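Local coordinates for probable porin (PDB 2Y0H), which probably acts as an outer-membrane porin of the OprD family, a monomeric beta barrel whose lumen is narrowed by inward-folded loops, at residues Thr281-Ala286 with Tyr291-Arg296; Leu111-Pro116 with Gly148-Ser153; Leu134-Glu139 with Thr144-Gln149; Asn366-Ser371 with Asp376-Arg381. One frame throughout, in Å; residues are numbered along the deposited sequence.

Contact 1. Residues Thr281-Ala286 with Tyr291-Arg296; sequences TTPYVA and YQTFTR
Pro283 and Thr293 meet through carbon alone: CG of the Pro283 ring lies 3.6 Å from the methyl CG2 of Thr293, the two side chains crossing at about a right angle. A looser apolar touch lies alongside, where the branch tips of Val285 and Thr295, CG1 and CG2, are 4.2 Å apart. The other Val285 methyl, CG2, rests 4.0 Å from the carbonyl O of Thr293. No hydrogen bond joins the two segments, so compact, branched or cyclic residues suit a junction that works by filling space.

Both segments belong to one long loop between barrel strands 259-269 and 300-309. The loop folds back towards the middle of the barrel, as the constricting loops of porins do, and its two limbs press together there.

Polar contacts shape each limb separately. At Tyr284 the chain makes an inverse gamma turn, closed by a weak bond of 2.9 Å from Val285 N to Pro283 O. It leaves Pro283 and Val285 facing the partner limb, while Tyr284 departs to a cation-pi contact with Arg228. On the other limb, Thr293 OG1 and Thr295 OG1 share a short hydrogen bond of 2.5 Å. With chi1 at 72°, Thr293 spends its hydroxyl on that bond and gives its methyl to Pro283, using both branches of a threonine. Between them, Phe294 adopts a left-handed backbone conformation, and its ring leads away from the junction towards Glu341 and Glu343. Glu343 also accepts the backbone N-H groups of Tyr291 and Gln292.

Contact 2. Residues Leu111-Pro116 with Gly148-Ser153; sequences LMPQLP and GQLWKS
Leu150 reaches from the barrel wall to meet two residues of 111-116 with its two methyls. Leu150 CD2 touches Leu111 CD1 at 4.0 Å, the two leucines crossing obliquely. Leu150 CD1 lies 4.1 Å from CG of Pro113, the proline ring and the leucine lying alongside and pointing opposite ways. With CG opposite the carbonyl carbon (chi1 -47°) and CD1 extended from CA, the Leu150 fork is turned so that CD2 faces Leu111 and CD1 faces Pro113. Phe130 packs against both Pro113 and Leu150, extending a buried apolar cluster suited to branched and cyclic hydrocarbons. The backbones stay apart, with 8.7 Å between the CA atoms of Leu111 and Leu150, and no hydrogen bond spans the gap.

Among the polar contacts, one is internal to strand 148-153: Trp151 NE1 donates to Gln149 OE1 at 2.7 Å, on a lone pair in the carbonyl plane, although the N-H is bent (139°). Gln149 NE2 bonds Asn179, so the amide is held at both ends. A classic beta bulge sets Trp151 and Lys152 against Asp131. Still bonded to the wall at Leu111, through the backbone of Phe130, segment 111-116 then turns inward over Leu150, as constriction loops of porins do.

Contact 3. Residues Leu134-Glu139 with Thr144-Gln149; sequences LLTSSE and TLTAGQ
Leu135 and Ala147 form a hydrogen-bonded antiparallel pair: Leu135 N donates to Ala147 O at 2.7 Å and Ala147 N returns a bond to Leu135 O at 3.0 Å. Two residues on, Ser137 and Leu145 repeat the exchange, Leu145 N reaching Ser137 O at 2.8 Å with a nearly straight N-H (172°). Between these pairs, Thr136 and Thr146 face each other without backbone bonds between them. Their CA-H groups lean on carbonyls across the strands, that of Thr146 on Leu135 O with CA 3.4 Å away.

Side chains add to this ladder. On the face of Thr136 and Thr146, Leu134 CD1 crosses to the methyl CG2 of Thr146 at 3.6 Å. With CG opposite the backbone N (chi1 -170°), Leu134 leans over its partner Gly148, whose CA is 4.1 Å from CD1. Glycine has no side chain to compete for that place. Towards the turn, Ser138 OG and Thr144 OG1 make only a weak hydrogen bond of 3.5 Å.

Farther out, both strands have second neighbours. Leu134 and Thr146 pack on Leu180 of strand 178-186, while Thr136 bonds through its backbone to Gln105. Ser137 OG is taken by Thr104 OG1, and the carboxylate of Glu139 ties the turn to Ser102, Gln103 and Thr104. The opposite face, with Leu135, Ala147 and Leu145 beside Ser137, is largely apolar, and bound detergent lies about 7 Å from the Leu145 side chain, consistent with a lipid-facing surface. The strands run antiparallel at 174°, as a beta hairpin with a short, probably periplasmic turn in an outer-membrane barrel.

Contact 4. Residues Asn366-Ser371 with Asp376-Arg381; sequences NITYRS and DLDENR
Strands 366-371 and 376-381 run antiparallel at 176° with their axes 4.7 Å apart, exchanging paired backbone bonds between Ile367 and Glu379 and between Tyr369 and Leu377. They form the last beta hairpin of the porin barrel, strand 376-389 also pairing with 7-22 to close it.

Arg370 links several partners, its length and multiple N-H groups letting it serve Tyr369, Leu377 and Asp378 at once. A bend at chi2 (-72°) folds the guanidinium back over the strands, and NH1 donates to Tyr369 O at 2.8 Å. That oxygen is gripped from opposite faces of its plane, for Leu377 N also bonds to it. NH1 reaches Leu377 O weakly; Arg370 NH2 forms a salt bridge with Asp378 OD2 at 3.2 Å, its hydrogen bond likewise weak. Arg22 supplies Asp378 with a second salt bridge, so one carboxylate probably offsets two arginines. Asp376 CG lies 3.4 Å from the methylene CD of Arg370; its carboxylate is only near the guanidinium, well out of plane, with no N-H pointing at it, and OD1 weakly accepts Ser371 N.

A water links Thr368 OG1 to Asp378 OD1, donating to the latter at 2.8 Å. On the buried face, Ile367 and Leu377 supply hydrocarbon, while Arg381 NE makes a salt bridge to Glu379 OE2 at 2.6 Å, from above the carboxylate plane. The extended Arg381 thereby presents one guanidinium face to Ile367, whose CD1 sits 3.5 Å above that plane, offset towards the rim.

Contacts 2 and 3 share Gly148 and Gln149 of one wall strand, and Leu111 CD1 joins them by packing 4.0 Å from Leu134 CB. Contact 4 lies across the same closed sheet, its centre about 39 Å from that of contact 3. Contact 1 lies between, in the lumen, touching contacts 2 and 4 but about 12 Å from contact 3 at the nearest atoms. Tyr284 CB meets Pro116 O at 3.4 Å, so the two inward loops abut, and the Tyr291 ring meets Tyr369 edge-to-face. Bound detergent touches Trp151 of contact 2 and Ser371 of contact 4. Contacts 3 and 4 are wall hairpins, while contacts 1 and 2 involve chain folded inward, probably narrowing the pore.

Contact 1. Residues Thr281-Ala286 with Tyr291-Arg296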
loop_
_atom_site.group_PDB
_atom_site.type_symbol
_atom_site.label_atom_id
_atom_site.label_comp_id
_atom_site.label_asym_id
_atom_site.label_seq_id
_atom_site.Cartn_x
_atom_site.Cartn_y
_atom_site.Cartn_z
ATOM N N THR A 281 -0.774 -5.627 5.229
ATOM C CA THR A 281 0.150 -4.653 4.697
ATOM C C THR A 281 0.275 -4.894 3.199
ATOM O O THR A 281 0.276 -6.029 2.742
ATOM C CB THR A 281 1.516 -4.815 5.361
ATOM O OG1 THR A 281 1.324 -4.900 6.776
ATOM C CG2 THR A 281 2.416 -3.630 5.044
ATOM N N THR A 282 0.362 -3.819 2.438
ATOM C CA THR A 282 0.351 -3.910 0.984
ATOM C C THR A 282 1.752 -4.260 0.505
ATOM O O THR A 282 2.702 -3.544 0.811
ATOM C CB THR A 282 -0.060 -2.558 0.372
ATOM O OG1 THR A 282 -1.281 -2.111 0.979
ATOM C CG2 THR A 282 -0.239 -2.664 -1.136
ATOM N N PRO A 283 1.888 -5.375 -0.228
ATOM C CA PRO A 283 3.184 -5.718 -0.823
ATOM C C PRO A 283 3.484 -4.702 -1.929
ATOM O O PRO A 283 2.627 -4.445 -2.774
ATOM C CB PRO A 283 2.940 -7.104 -1.441
ATOM C CG PRO A 283 1.551 -7.522 -1.031
ATOM C CD PRO A 283 0.814 -6.279 -0.669
ATOM N N TYR A 284 4.669 -4.110 -1.906
ATOM C CA TYR A 284 5.011 -3.053 -2.843
ATOM C C TYR A 284 5.444 -3.657 -4.193
ATOM O O TYR A 284 6.627 -3.674 -4.524
ATOM C CB TYR A 284 6.125 -2.195 -2.230
ATOM C CG TYR A 284 6.392 -0.909 -2.971
ATOM C CD1 TYR A 284 5.408 0.066 -3.079
ATOM C CD2 TYR A 284 7.621 -0.678 -3.579
ATOM C CE1 TYR A 284 5.649 1.253 -3.769
ATOM C CE2 TYR A 284 7.875 0.505 -4.262
ATOM C CZ TYR A 284 6.888 1.461 -4.357
ATOM O OH TYR A 284 7.136 2.633 -5.036
ATOM N N VAL A 285 4.476 -4.172 -4.950
ATOM C CA VAL A 285 4.758 -4.960 -6.144
ATOM C C VAL A 285 3.932 -4.554 -7.359
ATOM O O VAL A 285 2.767 -4.192 -7.240
ATOM C CB VAL A 285 4.551 -6.472 -5.894
ATOM C CG1 VAL A 285 5.393 -6.936 -4.706
ATOM C CG2 VAL A 285 3.072 -6.801 -5.687
ATOM N N ALA A 286 4.562 -4.628 -8.527
ATOM C CA ALA A 286 3.927 -4.310 -9.808
ATOM C C ALA A 286 2.552 -4.943 -10.019
ATOM O O ALA A 286 1.609 -4.259 -10.377
ATOM C CB ALA A 286 4.856 -4.687 -10.955
ATOM N N TYR A 291 -7.767 -8.038 -5.121
ATOM C CA TYR A 291 -7.917 -9.210 -4.269
ATOM C C TYR A 291 -6.588 -9.937 -4.030
ATOM O O TYR A 291 -6.114 -10.013 -2.896
ATOM C CB TYR A 291 -8.981 -10.153 -4.850
ATOM C CG TYR A 291 -9.157 -11.452 -4.091
ATOM C CD1 TYR A 291 -9.382 -11.452 -2.718
ATOM C CD2 TYR A 291 -9.120 -12.674 -4.751
ATOM C CE1 TYR A 291 -9.546 -12.633 -2.024
ATOM C CE2 TYR A 291 -9.280 -13.861 -4.067
ATOM C CZ TYR A 291 -9.494 -13.835 -2.701
ATOM O OH TYR A 291 -9.656 -15.014 -2.007
ATOM N N GLN A 292 -5.974 -10.457 -5.089
ATOM C CA GLN A 292 -4.709 -11.194 -4.948
ATOM C C GLN A 292 -3.464 -10.343 -5.174
ATOM O O GLN A 292 -3.495 -9.348 -5.909
ATOM C CB GLN A 292 -4.686 -12.411 -5.867
ATOM C CG GLN A 292 -5.542 -13.548 -5.351
ATOM C CD GLN A 292 -5.126 -13.990 -3.954
ATOM O OE1 GLN A 292 -5.892 -13.878 -3.000
ATOM N NE2 GLN A 292 -3.909 -14.488 -3.833
ATOM N N THR A 293 -2.373 -10.729 -4.526
ATOM C CA THR A 293 -1.110 -10.006 -4.675
ATOM C C THR A 293 -0.170 -10.667 -5.689
ATOM O O THR A 293 0.825 -10.065 -6.079
ATOM C CB THR A 293 -0.363 -9.828 -3.319
ATOM O OG1 THR A 293 0.184 -11.079 -2.900
ATOM C CG2 THR A 293 -1.301 -9.299 -2.231
ATOM N N PHE A 294 -0.490 -11.891 -6.111
ATOM C CA PHE A 294 0.324 -12.623 -7.090
ATOM C C PHE A 294 1.779 -12.767 -6.647
ATOM O O PHE A 294 2.713 -12.595 -7.436
ATOM C CB PHE A 294 0.217 -11.961 -8.471
ATOM C CG PHE A 294 -1.113 -12.176 -9.126
ATOM C CD1 PHE A 294 -2.209 -11.412 -8.760
ATOM C CD2 PHE A 294 -1.280 -13.177 -10.071
ATOM C CE1 PHE A 294 -3.450 -11.626 -9.346
ATOM C CE2 PHE A 294 -2.524 -13.397 -10.666
ATOM C CZ PHE A 294 -3.607 -12.623 -10.295
ATOM N N THR A 295 1.956 -13.078 -5.368
ATOM C CA THR A 295 3.276 -13.268 -4.781
ATOM C C THR A 295 3.385 -14.639 -4.121
ATOM O O THR A 295 4.151 -14.818 -3.181
ATOM C CB THR A 295 3.591 -12.171 -3.742
ATOM O OG1 THR A 295 2.516 -12.081 -2.791
ATOM C CG2 THR A 295 3.785 -10.809 -4.446
ATOM N N ARG A 296 2.615 -15.605 -4.616
ATOM C CA ARG A 296 2.606 -16.954 -4.036
ATOM C C ARG A 296 3.898 -17.679 -4.389
ATOM O O ARG A 296 4.609 -17.253 -5.301
ATOM C CB ARG A 296 1.369 -17.728 -4.509
ATOM C CG ARG A 296 0.077 -17.174 -3.930
ATOM C CD ARG A 296 -1.147 -17.677 -4.661
ATOM N NE ARG A 296 -1.380 -19.094 -4.416
ATOM C CZ ARG A 296 -2.508 -19.724 -4.732
ATOM N NH1 ARG A 296 -3.499 -19.053 -5.306
ATOM N NH2 ARG A 296 -2.646 -21.018 -4.473
#

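Contact 2. Residues Leu111-Pro116 with Gly148-Ser153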
loop_
_atom_site.group_PDB
_atom_site.type_symbol
_atom_site.label_atom_id
_atom_site.label_comp_id
_atom_site.label_asym_id
_atom_site.label_seq_id
_atom_site.Cartn_x
_atom_site.Cartn_y
_atom_site.Cartn_z
ATOM N N LEU A 111 1.854 5.968 13.241
ATOM C CA LEU A 111 2.414 6.229 11.926
ATOM C C LEU A 111 1.658 5.477 10.855
ATOM O O LEU A 111 1.085 4.410 11.111
ATOM C CB LEU A 111 3.865 5.761 11.885
ATOM C CG LEU A 111 4.830 6.380 12.888
ATOM C CD1 LEU A 111 6.172 5.649 12.816
ATOM C CD2 LEU A 111 4.990 7.846 12.543
ATOM N N MET A 112 1.674 6.038 9.653
ATOM C CA MET A 112 1.214 5.341 8.460
ATOM C C MET A 112 2.320 5.350 7.425
ATOM O O MET A 112 2.295 6.160 6.513
ATOM C CB MET A 112 -0.026 6.024 7.885
ATOM C CG MET A 112 -1.235 5.876 8.757
ATOM S SD MET A 112 -2.612 6.798 8.084
ATOM C CE MET A 112 -3.572 7.085 9.558
ATOM N N PRO A 113 3.311 4.458 7.581
ATOM C CA PRO A 113 4.418 4.370 6.622
ATOM C C PRO A 113 3.927 3.963 5.236
ATOM O O PRO A 113 3.044 3.116 5.124
ATOM C CB PRO A 113 5.293 3.229 7.175
ATOM C CG PRO A 113 4.751 2.895 8.509
ATOM C CD PRO A 113 3.352 3.390 8.594
ATOM N N GLN A 114 4.517 4.543 4.200
ATOM C CA GLN A 114 4.238 4.142 2.828
ATOM C C GLN A 114 5.570 3.904 2.136
ATOM O O GLN A 114 5.965 4.668 1.259
ATOM C CB GLN A 114 3.442 5.226 2.099
ATOM C CG GLN A 114 2.063 5.462 2.697
ATOM C CD GLN A 114 1.213 6.382 1.837
ATOM O OE1 GLN A 114 0.688 7.377 2.320
ATOM N NE2 GLN A 114 1.080 6.051 0.555
ATOM N N LEU A 115 6.257 2.841 2.551
ATOM C CA LEU A 115 7.622 2.566 2.124
ATOM C C LEU A 115 7.704 1.200 1.462
ATOM O O LEU A 115 6.866 0.331 1.707
ATOM C CB LEU A 115 8.554 2.614 3.332
ATOM C CG LEU A 115 8.485 3.922 4.120
ATOM C CD1 LEU A 115 9.208 3.787 5.457
ATOM C CD2 LEU A 115 9.050 5.071 3.287
ATOM N N PRO A 116 8.717 1.005 0.607
ATOM C CA PRO A 116 8.805 -0.244 -0.162
ATOM C C PRO A 116 8.833 -1.502 0.722
ATOM O O PRO A 116 8.341 -2.540 0.280
ATOM C CB PRO A 116 10.115 -0.078 -0.942
ATOM C CG PRO A 116 10.283 1.417 -1.061
ATOM C CD PRO A 116 9.779 1.960 0.249
ATOM N N GLY A 148 13.994 4.119 10.656
ATOM C CA GLY A 148 12.833 3.977 11.500
ATOM C C GLY A 148 12.772 2.663 12.246
ATOM O O GLY A 148 13.472 1.706 11.933
ATOM N N GLN A 149 11.925 2.629 13.261
ATOM C CA GLN A 149 11.634 1.387 13.923
ATOM C C GLN A 149 10.151 1.364 14.222
ATOM O O GLN A 149 9.610 2.323 14.775
ATOM C CB GLN A 149 12.442 1.273 15.207
ATOM C CG GLN A 149 12.349 -0.088 15.896
ATOM C CD GLN A 149 13.116 -0.104 17.209
ATOM O OE1 GLN A 149 12.666 0.472 18.192
ATOM N NE2 GLN A 149 14.291 -0.736 17.218
ATOM N N LEU A 150 9.495 0.274 13.848
ATOM C CA LEU A 150 8.083 0.066 14.184
ATOM C C LEU A 150 7.982 -0.997 15.276
ATOM O O LEU A 150 8.713 -2.007 15.237
ATOM C CB LEU A 150 7.299 -0.373 12.942
ATOM C CG LEU A 150 7.541 0.435 11.665
ATOM C CD1 LEU A 150 6.689 -0.134 10.551
ATOM C CD2 LEU A 150 7.230 1.925 11.884
ATOM N N TRP A 151 7.084 -0.773 16.239
ATOM C CA TRP A 151 6.963 -1.653 17.398
ATOM C C TRP A 151 5.657 -2.433 17.367
ATOM O O TRP A 151 5.581 -3.546 17.887
ATOM C CB TRP A 151 7.069 -0.873 18.712
ATOM C CG TRP A 151 8.099 0.205 18.682
ATOM C CD1 TRP A 151 9.424 0.064 18.378
ATOM C CD2 TRP A 151 7.898 1.595 18.971
ATOM N NE1 TRP A 151 10.056 1.284 18.449
ATOM C CE2 TRP A 151 9.141 2.240 18.806
ATOM C CE3 TRP A 151 6.785 2.357 19.341
ATOM C CZ2 TRP A 151 9.304 3.609 18.994
ATOM C CZ3 TRP A 151 6.954 3.718 19.538
ATOM C CH2 TRP A 151 8.203 4.327 19.367
ATOM N N LYS A 152 4.623 -1.854 16.765
ATOM C CA LYS A 152 3.355 -2.575 16.630
ATOM C C LYS A 152 2.521 -2.200 15.426
ATOM O O LYS A 152 2.579 -1.079 14.929
ATOM C CB LYS A 152 2.493 -2.487 17.895
ATOM C CG LYS A 152 2.546 -1.178 18.641
ATOM C CD LYS A 152 1.431 -1.118 19.684
ATOM C CE LYS A 152 1.429 -2.350 20.585
ATOM N NZ LYS A 152 2.643 -2.427 21.443
ATOM N N SER A 153 1.730 -3.172 14.992
ATOM C CA SER A 153 0.832 -3.043 13.867
ATOM C C SER A 153 -0.602 -3.105 14.393
ATOM O O SER A 153 -0.910 -3.957 15.220
ATOM C CB SER A 153 1.082 -4.194 12.883
ATOM O OG SER A 153 0.121 -4.208 11.833
#

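Contact 3. Residues Leu134-Glu139 with Thr144-Gln149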
loop_
_atom_site.group_PDB
_atom_site.type_symbol
_atom_site.label_atom_id
_atom_site.label_comp_id
_atom_site.label_asym_id
_atom_site.label_seq_id
_atom_site.Cartn_x
_atom_site.Cartn_y
_atom_site.Cartn_z
ATOM N N LEU A 134 10.115 7.327 13.301
ATOM C CA LEU A 134 10.527 7.480 11.908
ATOM C C LEU A 134 11.288 8.793 11.696
ATOM O O LEU A 134 10.764 9.883 11.955
ATOM C CB LEU A 134 9.292 7.457 10.988
ATOM C CG LEU A 134 9.492 7.377 9.470
ATOM C CD1 LEU A 134 10.342 6.183 9.097
ATOM C CD2 LEU A 134 8.132 7.310 8.757
ATOM N N LEU A 135 12.518 8.678 11.213
ATOM C CA LEU A 135 13.373 9.834 10.958
ATOM C C LEU A 135 13.519 9.969 9.455
ATOM O O LEU A 135 13.859 9.000 8.785
ATOM C CB LEU A 135 14.745 9.610 11.610
ATOM C CG LEU A 135 15.843 10.680 11.759
ATOM C CD1 LEU A 135 16.629 10.845 10.467
ATOM C CD2 LEU A 135 15.320 12.027 12.273
ATOM N N THR A 136 13.220 11.149 8.918
ATOM C CA THR A 136 13.399 11.408 7.486
ATOM C C THR A 136 14.266 12.649 7.324
ATOM O O THR A 136 14.132 13.616 8.071
ATOM C CB THR A 136 12.058 11.628 6.744
ATOM O OG1 THR A 136 11.431 12.825 7.225
ATOM C CG2 THR A 136 11.108 10.468 6.973
ATOM N N SER A 137 15.170 12.631 6.358
ATOM C CA SER A 137 16.070 13.757 6.231
ATOM C C SER A 137 16.401 14.003 4.774
ATOM O O SER A 137 16.774 13.082 4.052
ATOM C CB SER A 137 17.332 13.518 7.056
ATOM O OG SER A 137 18.183 14.641 7.016
ATOM N N SER A 138 16.257 15.257 4.359
ATOM C CA SER A 138 16.468 15.657 2.974
ATOM C C SER A 138 17.381 16.867 2.929
ATOM O O SER A 138 17.074 17.862 2.270
ATOM C CB SER A 138 15.128 16.016 2.335
ATOM O OG SER A 138 14.211 14.943 2.468
ATOM N N GLU A 139 18.493 16.781 3.654
ATOM C CA GLU A 139 19.441 17.887 3.777
ATOM C C GLU A 139 20.185 18.147 2.474
ATOM O O GLU A 139 20.517 19.287 2.165
ATOM C CB GLU A 139 20.458 17.610 4.887
ATOM C CG GLU A 139 19.863 17.431 6.276
ATOM C CD GLU A 139 19.202 18.691 6.798
ATOM O OE1 GLU A 139 19.575 19.794 6.341
ATOM O OE2 GLU A 139 18.311 18.575 7.670
ATOM N N THR A 144 16.968 11.675 -0.121
ATOM C CA THR A 144 16.145 11.510 1.071
ATOM C C THR A 144 16.595 10.285 1.840
ATOM O O THR A 144 16.691 9.195 1.290
ATOM C CB THR A 144 14.659 11.385 0.726
ATOM O OG1 THR A 144 14.272 12.522 -0.052
ATOM C CG2 THR A 144 13.802 11.343 2.006
ATOM N N LEU A 145 16.897 10.471 3.112
ATOM C CA LEU A 145 17.355 9.366 3.924
ATOM C C LEU A 145 16.286 9.050 4.940
ATOM O O LEU A 145 15.657 9.955 5.491
ATOM C CB LEU A 145 18.671 9.717 4.618
ATOM C CG LEU A 145 19.816 10.077 3.663
ATOM C CD1 LEU A 145 21.088 10.393 4.428
ATOM C CD2 LEU A 145 20.056 8.967 2.632
ATOM N N THR A 146 16.076 7.765 5.184
ATOM C CA THR A 146 15.058 7.329 6.130
ATOM C C THR A 146 15.607 6.275 7.092
ATOM O O THR A 146 16.399 5.405 6.714
ATOM C CB THR A 146 13.821 6.770 5.403
ATOM O OG1 THR A 146 13.322 7.756 4.500
ATOM C CG2 THR A 146 12.719 6.397 6.406
ATOM N N ALA A 147 15.198 6.378 8.346
ATOM C CA ALA A 147 15.565 5.391 9.345
ATOM C C ALA A 147 14.415 5.328 10.320
ATOM O O ALA A 147 13.888 6.361 10.741
ATOM C CB ALA A 147 16.875 5.774 10.056
ATOM N N GLY A 148 13.994 4.119 10.656
ATOM C CA GLY A 148 12.833 3.977 11.500
ATOM C C GLY A 148 12.772 2.663 12.246
ATOM O O GLY A 148 13.472 1.706 11.933
ATOM N N GLN A 149 11.925 2.629 13.261
ATOM C CA GLN A 149 11.634 1.387 13.923
ATOM C C GLN A 149 10.151 1.364 14.222
ATOM O O GLN A 149 9.610 2.323 14.775
ATOM C CB GLN A 149 12.442 1.273 15.207
ATOM C CG GLN A 149 12.349 -0.088 15.896
ATOM C CD GLN A 149 13.116 -0.104 17.209
ATOM O OE1 GLN A 149 12.666 0.472 18.192
ATOM N NE2 GLN A 149 14.291 -0.736 17.218
#

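Contact 4. Residues Asn366-Ser371 with Asp376-Arg381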
loop_
_atom_site.group_PDB
_atom_site.type_symbol
_atom_site.label_atom_id
_atom_site.label_comp_id
_atom_site.label_asym_id
_atom_site.label_seq_id
_atom_site.Cartn_x
_atom_site.Cartn_y
_atom_site.Cartn_z
ATOM N N ASN A 366 -15.117 -3.496 -9.762
ATOM C CA ASN A 366 -15.539 -4.846 -10.097
ATOM C C ASN A 366 -14.344 -5.778 -10.039
ATOM O O ASN A 366 -13.302 -5.520 -10.655
ATOM C CB ASN A 366 -16.206 -4.894 -11.479
ATOM C CG ASN A 366 -16.772 -6.278 -11.816
ATOM O OD1 ASN A 366 -16.959 -7.125 -10.940
ATOM N ND2 ASN A 366 -17.053 -6.503 -13.100
ATOM N N ILE A 367 -14.490 -6.863 -9.292
ATOM C CA ILE A 367 -13.402 -7.811 -9.112
ATOM C C ILE A 367 -13.780 -9.207 -9.598
ATOM O O ILE A 367 -14.750 -9.796 -9.136
ATOM C CB ILE A 367 -12.978 -7.879 -7.641
ATOM C CG1 ILE A 367 -12.516 -6.505 -7.173
ATOM C CG2 ILE A 367 -11.870 -8.889 -7.442
ATOM C CD1 ILE A 367 -12.102 -6.468 -5.739
ATOM N N THR A 368 -13.012 -9.736 -10.538
ATOM C CA THR A 368 -13.238 -11.105 -10.988
ATOM C C THR A 368 -11.942 -11.884 -10.841
ATOM O O THR A 368 -10.887 -11.443 -11.309
ATOM C CB THR A 368 -13.743 -11.170 -12.447
ATOM O OG1 THR A 368 -14.878 -10.311 -12.603
ATOM C CG2 THR A 368 -14.152 -12.593 -12.805
ATOM N N TYR A 369 -12.027 -13.031 -10.172
ATOM C CA TYR A 369 -10.857 -13.840 -9.853
ATOM C C TYR A 369 -11.160 -15.323 -9.991
ATOM O O TYR A 369 -12.187 -15.791 -9.516
ATOM C CB TYR A 369 -10.398 -13.567 -8.418
ATOM C CG TYR A 369 -9.377 -14.556 -7.912
ATOM C CD1 TYR A 369 -8.033 -14.413 -8.231
ATOM C CD2 TYR A 369 -9.754 -15.638 -7.117
ATOM C CE1 TYR A 369 -7.082 -15.312 -7.774
ATOM C CE2 TYR A 369 -8.813 -16.548 -6.648
ATOM C CZ TYR A 369 -7.478 -16.377 -6.980
ATOM O OH TYR A 369 -6.534 -17.272 -6.538
ATOM N N ARG A 370 -10.256 -16.053 -10.642
ATOM C CA ARG A 370 -10.368 -17.506 -10.783
ATOM C C ARG A 370 -9.013 -18.151 -10.560
ATOM O O ARG A 370 -7.990 -17.585 -10.931
ATOM C CB ARG A 370 -10.860 -17.883 -12.180
ATOM C CG ARG A 370 -12.190 -17.291 -12.539
ATOM C CD ARG A 370 -13.325 -17.941 -11.782
ATOM N NE ARG A 370 -14.606 -17.450 -12.287
ATOM C CZ ARG A 370 -15.188 -16.338 -11.860
ATOM N NH1 ARG A 370 -14.610 -15.609 -10.913
ATOM N NH2 ARG A 370 -16.348 -15.955 -12.368
ATOM N N SER A 371 -9.008 -19.329 -9.941
ATOM C CA SER A 371 -7.800 -20.142 -9.850
ATOM C C SER A 371 -8.151 -21.595 -10.171
ATOM O O SER A 371 -9.313 -21.984 -10.094
ATOM C CB SER A 371 -7.191 -20.049 -8.455
ATOM O OG SER A 371 -8.006 -20.705 -7.504
ATOM N N ASP A 376 -12.660 -19.220 -6.322
ATOM C CA ASP A 376 -13.103 -18.271 -7.335
ATOM C C ASP A 376 -13.805 -17.127 -6.604
ATOM O O ASP A 376 -14.386 -17.330 -5.536
ATOM C CB ASP A 376 -14.109 -18.918 -8.290
ATOM C CG ASP A 376 -13.502 -20.036 -9.124
ATOM O OD1 ASP A 376 -12.259 -20.105 -9.244
ATOM O OD2 ASP A 376 -14.280 -20.845 -9.669
ATOM N N LEU A 377 -13.767 -15.930 -7.176
ATOM C CA LEU A 377 -14.390 -14.776 -6.540
ATOM C C LEU A 377 -14.975 -13.795 -7.544
ATOM O O LEU A 377 -14.347 -13.452 -8.547
ATOM C CB LEU A 377 -13.386 -14.027 -5.651
ATOM C CG LEU A 377 -13.951 -12.777 -4.955
ATOM C CD1 LEU A 377 -14.895 -13.173 -3.829
ATOM C CD2 LEU A 377 -12.841 -11.870 -4.437
ATOM N N ASP A 378 -16.183 -13.337 -7.250
ATOM C CA ASP A 378 -16.749 -12.186 -7.920
ATOM C C ASP A 378 -17.150 -11.244 -6.823
ATOM O O ASP A 378 -17.665 -11.667 -5.793
ATOM C CB ASP A 378 -17.966 -12.566 -8.745
ATOM C CG ASP A 378 -17.613 -13.441 -9.913
ATOM O OD1 ASP A 378 -17.218 -12.899 -10.959
ATOM O OD2 ASP A 378 -17.711 -14.672 -9.777
ATOM N N GLU A 379 -16.892 -9.965 -7.039
ATOM C CA GLU A 379 -17.104 -8.986 -6.003
ATOM C C GLU A 379 -17.285 -7.610 -6.610
ATOM O O GLU A 379 -16.619 -7.241 -7.588
ATOM C CB GLU A 379 -15.935 -8.978 -5.010
ATOM C CG GLU A 379 -15.968 -7.793 -4.059
ATOM C CD GLU A 379 -15.017 -7.938 -2.891
ATOM O OE1 GLU A 379 -14.437 -9.033 -2.710
ATOM O OE2 GLU A 379 -14.854 -6.946 -2.149
ATOM N N ASN A 380 -18.215 -6.866 -6.030
ATOM C CA ASN A 380 -18.375 -5.475 -6.364
ATOM C C ASN A 380 -18.240 -4.657 -5.099
ATOM O O ASN A 380 -18.729 -5.048 -4.042
ATOM C CB ASN A 380 -19.718 -5.249 -7.052
ATOM C CG ASN A 380 -19.771 -5.894 -8.428
ATOM O OD1 ASN A 380 -19.436 -5.267 -9.435
ATOM N ND2 ASN A 380 -20.156 -7.162 -8.473
ATOM N N ARG A 381 -17.539 -3.538 -5.192
ATOM C CA ARG A 381 -17.440 -2.640 -4.060
ATOM C C ARG A 381 -17.914 -1.279 -4.494
ATOM O O ARG A 381 -17.764 -0.907 -5.655
ATOM C CB ARG A 381 -16.002 -2.517 -3.573
ATOM C CG ARG A 381 -15.322 -3.825 -3.282
ATOM C CD ARG A 381 -13.934 -3.596 -2.701
ATOM N NE ARG A 381 -13.267 -4.868 -2.492
ATOM C CZ ARG A 381 -11.965 -5.009 -2.299
ATOM N NH1 ARG A 381 -11.174 -3.941 -2.283
ATOM N NH2 ARG A 381 -11.455 -6.223 -2.125
HETATM O O HOH W 1 -17.567 -10.108 -11.087
#